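Local coordinates for protein pleckstrin homology domain-containing family M member 2 (Homo sapiens, PDB 3CXB) that binds the Salmonella effector SifA through its PH domain and probably links it to kinesin, at residues E86-M89 against A90-Q94. Residues are numbered along the deposited sequence; the frame is centred on the assembly and turned at random.
Sequences EAEM and AEWMQ
E88 and W92, one helical turn apart, run off the same flank of the helix next to one another. The glutamate is fully extended, with CG anti to the backbone N (chi1 -180°), which carries its methylene past the pyrrole end of the indole: E88 CG is 3.8 Å from W92 CD1. Beyond it the carboxylate reaches the ring edge in plane, E88 OE1 standing 3.6 Å from W92 NE1, with the two flat groups 28° apart. A long acidic side chain suits this border position, since its methylenes can lie beside the pyrrole edge while the carboxylate stays at the partly exposed margin.

Beneath them runs regular alpha-helical bonding. The i to i+4 pattern starts with A90 N donating to E86 O at 3.1 Å; W92 N donates to E88 O at 2.8 Å, and M93 N to M89 O over the same length.

The tightly packed side of the helix belongs to M89, W92 and M93. W92 spreads over L6, V25 and L27 of the sheet, while the bendable methionines M89 and M93 meet R59 and C57 of strand 54-59. On the solvent side, A87 adds little bulk, and E91 extends toward K2, outside this turn, for a salt bridge; K2 also makes a cation-pi contact with W92. This is the C-terminal helix that caps one end of the PH beta-sandwich. The chemistry implies an apolar inner face bordered by carboxylates: E86 and E91 are balanced by R59 and K2, whereas E88 OE2 lies near E84 OE2, which would probably raise the pKa of one of them.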
loop_
_atom_site.group_PDB
_atom_site.type_symbol
_atom_site.label_atom_id
_atom_site.label_comp_id
_atom_site.label_asym_id
_atom_site.label_seq_id
_atom_site.Cartn_x
_atom_site.Cartn_y
_atom_site.Cartn_z
ATOM N N GLU B 86 4.410 -14.210 -2.051
ATOM C CA GLU B 86 5.363 -13.562 -2.929
ATOM C C GLU B 86 4.687 -13.199 -4.251
ATOM O O GLU B 86 5.061 -12.227 -4.913
ATOM C CB GLU B 86 6.549 -14.505 -3.163
ATOM C CG GLU B 86 7.410 -14.240 -4.412
ATOM C CD GLU B 86 8.322 -13.038 -4.274
ATOM O OE1 GLU B 86 8.726 -12.729 -3.133
ATOM O OE2 GLU B 86 8.649 -12.415 -5.309
ATOM N N ALA B 87 3.672 -13.968 -4.629
ATOM C CA ALA B 87 2.984 -13.726 -5.895
ATOM C C ALA B 87 2.027 -12.543 -5.847
ATOM O O ALA B 87 2.076 -11.658 -6.706
ATOM C CB ALA B 87 2.243 -14.984 -6.331
ATOM N N GLU B 88 1.145 -12.535 -4.852
ATOM C CA GLU B 88 0.196 -11.443 -4.717
ATOM C C GLU B 88 0.953 -10.116 -4.674
ATOM O O GLU B 88 0.598 -9.159 -5.369
ATOM C CB GLU B 88 -0.641 -11.602 -3.442
ATOM C CG GLU B 88 -1.660 -10.476 -3.252
ATOM C CD GLU B 88 -2.518 -10.622 -2.003
ATOM O OE1 GLU B 88 -3.394 -9.751 -1.784
ATOM O OE2 GLU B 88 -2.320 -11.596 -1.245
ATOM N N MET B 89 2.003 -10.065 -3.864
ATOM C CA MET B 89 2.785 -8.852 -3.743
ATOM C C MET B 89 3.388 -8.476 -5.096
ATOM O O MET B 89 3.352 -7.319 -5.485
ATOM C CB MET B 89 3.858 -9.031 -2.678
ATOM C CG MET B 89 5.237 -9.205 -3.216
ATOM S SD MET B 89 6.095 -7.663 -3.116
ATOM C CE MET B 89 7.183 -7.981 -1.646
ATOM N N ALA B 90 3.911 -9.442 -5.830
ATOM C CA ALA B 90 4.470 -9.145 -7.140
ATOM C C ALA B 90 3.365 -8.648 -8.074
ATOM O O ALA B 90 3.604 -7.855 -9.008
ATOM C CB ALA B 90 5.103 -10.374 -7.711
ATOM N N GLU B 91 2.151 -9.128 -7.823
ATOM C CA GLU B 91 1.019 -8.726 -8.645
ATOM C C GLU B 91 0.671 -7.277 -8.348
ATOM O O GLU B 91 0.401 -6.485 -9.251
ATOM C CB GLU B 91 -0.183 -9.615 -8.372
ATOM C CG GLU B 91 -1.181 -9.572 -9.503
ATOM C CD GLU B 91 -2.325 -10.527 -9.304
ATOM O OE1 GLU B 91 -3.166 -10.624 -10.225
ATOM O OE2 GLU B 91 -2.380 -11.173 -8.231
ATOM N N TRP B 92 0.697 -6.934 -7.068
ATOM C CA TRP B 92 0.401 -5.578 -6.668
ATOM C C TRP B 92 1.477 -4.666 -7.208
ATOM O O TRP B 92 1.190 -3.624 -7.812
ATOM C CB TRP B 92 0.357 -5.460 -5.145
ATOM C CG TRP B 92 -1.007 -5.708 -4.570
ATOM C CD1 TRP B 92 -1.386 -6.730 -3.734
ATOM C CD2 TRP B 92 -2.161 -4.892 -4.751
ATOM N NE1 TRP B 92 -2.703 -6.590 -3.381
ATOM C CE2 TRP B 92 -3.205 -5.469 -3.993
ATOM C CE3 TRP B 92 -2.415 -3.726 -5.480
ATOM C CZ2 TRP B 92 -4.484 -4.916 -3.942
ATOM C CZ3 TRP B 92 -3.683 -3.178 -5.431
ATOM C CH2 TRP B 92 -4.705 -3.773 -4.666
ATOM N N MET B 93 2.722 -5.075 -6.986
ATOM C CA MET B 93 3.867 -4.296 -7.413
ATOM C C MET B 93 3.760 -3.925 -8.877
ATOM O O MET B 93 3.911 -2.762 -9.246
ATOM C CB MET B 93 5.156 -5.079 -7.169
ATOM C CG MET B 93 6.397 -4.215 -7.073
ATOM S SD MET B 93 6.580 -3.398 -5.479
ATOM C CE MET B 93 5.566 -1.994 -5.625
ATOM N N GLN B 94 3.480 -4.913 -9.711
ATOM C CA GLN B 94 3.392 -4.679 -11.145
ATOM C C GLN B 94 2.279 -3.709 -11.519
ATOM O O GLN B 94 2.448 -2.879 -12.409
ATOM C CB GLN B 94 3.195 -6.011 -11.855
ATOM C CG GLN B 94 3.080 -5.936 -13.362
ATOM C CD GLN B 94 2.816 -7.305 -13.959
ATOM O OE1 GLN B 94 3.646 -8.209 -13.845
ATOM N NE2 GLN B 94 1.651 -7.471 -14.588
#